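Protein LST4 (Kluyveromyces lactis, PDB 4ZY8) is probably involved in extracellular amino acid uptake and needed for protein trafficking from the Golgi to the plasma membrane, this piece being its longin domain. Local coordinates at residues A[96-101]-A[126-131]; A[47-52]-A[72-77]. One frame throughout, in Å; residues are numbered along the deposited sequence.

Interaction 1 (A[96-101]-A[126-131]); sequences IAISCC and NTLLKY
Ile98 and Leu128 meet tip to tip, methyl against methyl. CD1 of Ile98 lies 3.6 Å from CD1 of Leu128. The same leucine methyl also reaches back along the isoleucine, with Leu128 CD1 3.9 Å from Ile98 CG1. It therefore lies against both carbons of the CG1 branch. Ile96, two residues earlier on the strand, adds a looser contact: its CG2 is 4.4 Å from CD1 of Leu128. One leucine branch thus serves two isoleucines of the strand, and the contact is wholly apolar.

Torsions explain the reach. Ile98 is extended beyond CB, with CD1 anti to CA (chi2 174°). Leu128 likewise carries CD1 anti to CA (chi2 -179°). Each side chain carries its CD1 methyl toward the other segment. The backbones stay well apart, with Ile96 CA 9.0 Å from Leu128 CA.

The three touching residues are buried. Ile98 also packs on Leu13 and Phe159, and Leu128 on Ile15. Backbone hydrogen bonds tie Ile96 and Ile98 to strand 79-87, while Ala97 and Ser99 pair with strand 12-17. The contact therefore seats helix 114-134 on the middle strand of the five-stranded antiparallel longin sheet, beside helix 150-166.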
loop_
_atom_site.group_PDB
_atom_site.type_symbol
_atom_site.label_atom_id
_atom_site.label_comp_id
_atom_site.label_asym_id
_atom_site.label_seq_id
_atom_site.Cartn_x
_atom_site.Cartn_y
_atom_site.Cartn_z
ATOM N N ILE A 96 -7.800 5.310 0.587
ATOM C CA ILE A 96 -7.105 4.250 1.295
ATOM C C ILE A 96 -5.839 3.934 0.518
ATOM O O ILE A 96 -5.864 3.879 -0.714
ATOM C CB ILE A 96 -7.949 2.980 1.433
ATOM C CG1 ILE A 96 -9.170 3.230 2.312
ATOM C CG2 ILE A 96 -7.121 1.852 2.019
ATOM C CD1 ILE A 96 -10.057 2.001 2.448
ATOM N N ALA A 97 -4.739 3.706 1.222
ATOM C CA ALA A 97 -3.494 3.378 0.558
ATOM C C ALA A 97 -2.905 2.055 1.053
ATOM O O ALA A 97 -2.927 1.729 2.255
ATOM C CB ALA A 97 -2.480 4.493 0.733
ATOM N N ILE A 98 -2.405 1.290 0.095
ATOM C CA ILE A 98 -1.609 0.106 0.376
ATOM C C ILE A 98 -0.215 0.397 -0.153
ATOM O O ILE A 98 -0.023 0.482 -1.372
ATOM C CB ILE A 98 -2.190 -1.152 -0.287
ATOM C CG1 ILE A 98 -3.653 -1.326 0.131
ATOM C CG2 ILE A 98 -1.333 -2.382 0.051
ATOM C CD1 ILE A 98 -4.348 -2.418 -0.557
ATOM N N SER A 99 0.743 0.600 0.750
ATOM C CA SER A 99 2.087 1.038 0.348
ATOM C C SER A 99 3.169 0.072 0.799
ATOM O O SER A 99 3.126 -0.457 1.912
ATOM C CB SER A 99 2.411 2.428 0.922
ATOM O OG SER A 99 1.442 3.403 0.589
ATOM N N CYS A 100 4.203 -0.076 -0.010
ATOM C CA CYS A 100 5.249 -1.013 0.325
ATOM C C CYS A 100 6.634 -0.429 0.063
ATOM O O CYS A 100 6.879 0.128 -1.006
ATOM C CB CYS A 100 5.055 -2.313 -0.461
ATOM S SG CYS A 100 6.201 -3.652 0.016
ATOM N N CYS A 101 7.523 -0.539 1.052
ATOM C CA CYS A 101 8.925 -0.144 0.882
ATOM C C CYS A 101 9.785 -1.367 0.595
ATOM O O CYS A 101 9.692 -2.363 1.302
ATOM C CB CYS A 101 9.472 0.556 2.134
ATOM S SG CYS A 101 8.452 1.873 2.801
ATOM N N ASN A 126 -9.711 -5.177 -3.509
ATOM C CA ASN A 126 -11.023 -5.841 -3.342
ATOM C C ASN A 126 -11.281 -6.306 -1.913
ATOM O O ASN A 126 -12.410 -6.267 -1.427
ATOM C CB ASN A 126 -11.163 -7.121 -4.207
ATOM C CG ASN A 126 -11.195 -6.835 -5.696
ATOM O OD1 ASN A 126 -11.524 -5.726 -6.119
ATOM N ND2 ASN A 126 -10.909 -7.870 -6.504
ATOM N N THR A 127 -10.230 -6.801 -1.263
ATOM C CA THR A 127 -10.374 -7.394 0.069
ATOM C C THR A 127 -10.732 -6.336 1.128
ATOM O O THR A 127 -11.649 -6.521 1.950
ATOM C CB THR A 127 -9.091 -8.142 0.461
ATOM O OG1 THR A 127 -8.899 -9.244 -0.438
ATOM C CG2 THR A 127 -9.191 -8.692 1.899
ATOM N N LEU A 128 -10.008 -5.233 1.093
ATOM C CA LEU A 128 -10.245 -4.134 2.027
ATOM C C LEU A 128 -11.618 -3.485 1.768
ATOM O O LEU A 128 -12.314 -3.093 2.705
ATOM C CB LEU A 128 -9.128 -3.108 1.930
ATOM C CG LEU A 128 -7.737 -3.600 2.358
ATOM C CD1 LEU A 128 -6.688 -2.496 2.242
ATOM C CD2 LEU A 128 -7.721 -4.218 3.767
ATOM N N LEU A 129 -12.008 -3.377 0.495
ATOM C CA LEU A 129 -13.324 -2.821 0.167
ATOM C C LEU A 129 -14.460 -3.696 0.680
ATOM O O LEU A 129 -15.473 -3.188 1.143
ATOM C CB LEU A 129 -13.475 -2.616 -1.351
ATOM C CG LEU A 129 -12.616 -1.479 -1.916
ATOM C CD1 LEU A 129 -12.741 -1.389 -3.452
ATOM C CD2 LEU A 129 -13.011 -0.157 -1.239
ATOM N N LYS A 130 -14.278 -5.007 0.631
ATOM C CA LYS A 130 -15.281 -5.929 1.154
ATOM C C LYS A 130 -15.443 -5.822 2.667
ATOM O O LYS A 130 -16.544 -6.046 3.189
ATOM C CB LYS A 130 -14.952 -7.369 0.753
ATOM C CG LYS A 130 -15.296 -7.659 -0.695
ATOM C CD LYS A 130 -16.806 -7.807 -0.851
ATOM C CE LYS A 130 -17.195 -8.112 -2.286
ATOM N NZ LYS A 130 -18.640 -7.793 -2.524
ATOM N N TYR A 131 -14.362 -5.531 3.375
ATOM C CA TYR A 131 -14.421 -5.270 4.797
ATOM C C TYR A 131 -15.328 -4.095 5.063
ATOM O O TYR A 131 -16.139 -4.138 5.937
ATOM C CB TYR A 131 -13.043 -5.011 5.408
ATOM C CG TYR A 131 -13.136 -4.519 6.826
ATOM C CD1 TYR A 131 -13.138 -5.390 7.879
ATOM C CD2 TYR A 131 -13.330 -3.195 7.089
ATOM C CE1 TYR A 131 -13.269 -4.941 9.166
ATOM C CE2 TYR A 131 -13.450 -2.739 8.358
ATOM C CZ TYR A 131 -13.422 -3.620 9.389
ATOM O OH TYR A 131 -13.546 -3.168 10.639
#

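Interaction 2 (A[47-52]-A[72-77]); sequences LNELKD and KVVKSA
In the longin fold the first helix packs on one face of the sheet and lies between the second and third strands in sequence. Here that helix is 47-55, and the contact joins its first turn to Val74 of strand 68-74 and to the turn that Val74 begins. The contact is small and rests on the end of one glutamate.

Glu49 reaches out from the helix with CG anti to the backbone N (chi1 180°) and the chain extended beyond it. Its carboxylate oxygen OE2 does the touching. OE2 of Glu49 lies 3.8 Å from CG1 of Val74, where a polar tip meets a methyl as the two side chains run obliquely to each other. Glu49 OE2 is also 3.5 Å from OG of Ser76. One oxygen, OE2, thus lies near both Val74 and Ser76, the first and third residues of the turn.

The turn sets the place of Ser76. Ala77 N donates a 3.2 Å hydrogen bond to Val74 O, closing a type I beta turn with Lys75 and Ser76 at its corners. Val74 is buried, whereas Ser76 is exposed, so the contact runs from the interior out to the surface.

Leu50, next to Glu49, faces the sheet and packs on Arg12, Ile14, Ile45 and Leu81. Ile45, just before the helix, also touches Val74. Leu47 and Lys51 touch Val30 of strand 29-35. Helix 47-55 thus packs on strands 29-35, 12-17 and 79-87, while Glu49 extends toward edge strand 68-74 and its hairpin.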
loop_
_atom_site.group_PDB
_atom_site.type_symbol
_atom_site.label_atom_id
_atom_site.label_comp_id
_atom_site.label_asym_id
_atom_site.label_seq_id
_atom_site.Cartn_x
_atom_site.Cartn_y
_atom_site.Cartn_z
ATOM N N LEU A 47 7.352 7.817 10.079
ATOM C CA LEU A 47 5.999 7.750 9.639
ATOM C C LEU A 47 5.474 9.015 9.061
ATOM O O LEU A 47 4.601 8.982 8.256
ATOM C CB LEU A 47 5.132 7.333 10.789
ATOM C CG LEU A 47 3.777 6.861 10.346
ATOM C CD1 LEU A 47 3.843 5.421 9.886
ATOM C CD2 LEU A 47 2.828 6.999 11.512
ATOM N N ASN A 48 5.996 10.146 9.472
ATOM C CA ASN A 48 5.510 11.411 8.953
ATOM C C ASN A 48 6.028 11.718 7.570
ATOM O O ASN A 48 5.406 12.419 6.815
ATOM C CB ASN A 48 5.877 12.538 9.891
ATOM C CG ASN A 48 4.875 12.721 10.989
ATOM O OD1 ASN A 48 3.697 12.866 10.745
ATOM N ND2 ASN A 48 5.348 12.716 12.209
ATOM N N GLU A 49 7.191 11.196 7.259
ATOM C CA GLU A 49 7.772 11.354 5.937
ATOM C C GLU A 49 7.010 10.447 4.972
ATOM O O GLU A 49 6.788 10.813 3.819
ATOM C CB GLU A 49 9.267 11.039 5.953
ATOM C CG GLU A 49 9.962 11.167 4.608
ATOM C CD GLU A 49 11.458 10.895 4.713
ATOM O OE1 GLU A 49 11.971 10.880 5.851
ATOM O OE2 GLU A 49 12.117 10.699 3.666
ATOM N N LEU A 50 6.603 9.268 5.446
ATOM C CA LEU A 50 5.847 8.346 4.595
ATOM C C LEU A 50 4.455 8.858 4.265
ATOM O O LEU A 50 4.059 8.789 3.110
ATOM C CB LEU A 50 5.767 6.961 5.237
ATOM C CG LEU A 50 7.099 6.222 5.088
ATOM C CD1 LEU A 50 7.093 4.922 5.831
ATOM C CD2 LEU A 50 7.395 5.963 3.615
ATOM N N LYS A 51 3.737 9.409 5.249
ATOM C CA LYS A 51 2.404 9.981 5.009
ATOM C C LYS A 51 2.452 10.987 3.876
ATOM O O LYS A 51 1.525 11.093 3.076
ATOM C CB LYS A 51 1.851 10.675 6.261
ATOM C CG LYS A 51 1.604 9.760 7.455
ATOM C CD LYS A 51 0.195 9.201 7.453
ATOM C CE LYS A 51 -0.148 8.600 8.809
ATOM N NZ LYS A 51 0.475 9.388 9.907
ATOM N N ASP A 52 3.555 11.722 3.820
ATOM C CA ASP A 52 3.764 12.743 2.806
ATOM C C ASP A 52 4.041 12.104 1.431
ATOM O O ASP A 52 3.497 12.539 0.421
ATOM C CB ASP A 52 4.895 13.679 3.248
ATOM C CG ASP A 52 5.082 14.855 2.312
ATOM O OD1 ASP A 52 4.132 15.656 2.182
ATOM O OD2 ASP A 52 6.193 15.017 1.761
ATOM N N LYS A 72 7.825 5.641 -6.176
ATOM C CA LYS A 72 8.715 6.749 -5.822
ATOM C C LYS A 72 10.031 6.250 -5.227
ATOM O O LYS A 72 10.063 5.221 -4.550
ATOM C CB LYS A 72 8.028 7.696 -4.838
ATOM N N VAL A 73 11.116 6.984 -5.443
ATOM C CA VAL A 73 12.401 6.594 -4.867
ATOM C C VAL A 73 12.771 7.474 -3.675
ATOM O O VAL A 73 12.958 8.681 -3.829
ATOM C CB VAL A 73 13.531 6.661 -5.912
ATOM C CG1 VAL A 73 14.873 6.363 -5.261
ATOM C CG2 VAL A 73 13.256 5.692 -7.052
ATOM N N VAL A 74 12.881 6.877 -2.489
ATOM C CA VAL A 74 13.245 7.649 -1.318
ATOM C C VAL A 74 14.770 7.611 -1.296
ATOM O O VAL A 74 15.360 6.636 -0.835
ATOM C CB VAL A 74 12.648 7.074 -0.012
ATOM C CG1 VAL A 74 12.961 7.996 1.156
ATOM C CG2 VAL A 74 11.140 6.903 -0.146
ATOM N N LYS A 75 15.409 8.664 -1.795
ATOM C CA LYS A 75 16.866 8.659 -1.997
ATOM C C LYS A 75 17.563 8.611 -0.647
ATOM O O LYS A 75 18.622 7.994 -0.495
ATOM C CB LYS A 75 17.326 9.887 -2.786
ATOM N N SER A 76 16.935 9.251 0.334
ATOM C CA SER A 76 17.471 9.351 1.682
ATOM C C SER A 76 17.603 8.011 2.398
ATOM O O SER A 76 18.180 7.969 3.483
ATOM C CB SER A 76 16.591 10.285 2.514
ATOM O OG SER A 76 15.363 9.670 2.872
ATOM N N ALA A 77 17.049 6.940 1.822
ATOM C CA ALA A 77 17.028 5.629 2.484
ATOM C C ALA A 77 17.289 4.424 1.563
ATOM O O ALA A 77 17.093 3.278 1.984
ATOM C CB ALA A 77 15.711 5.436 3.209
#

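Both interactions put a helix against the same antiparallel sheet, but on opposite faces. Interaction 1 lies near the centre of the chain and is buried and purely hydrophobic. Interaction 2 lies farther out, at an edge strand and its turn, and brings a carboxylate to a valine and a serine. Their centres are about 19 Å apart. The two do not touch, though Cys101 SG on the central strand comes within 4.3 Å of Leu50 CD2. Both segments of interaction 2 come earlier in the chain than those of interaction 1. Together they mark the two helical layers that enclose the longin sheet.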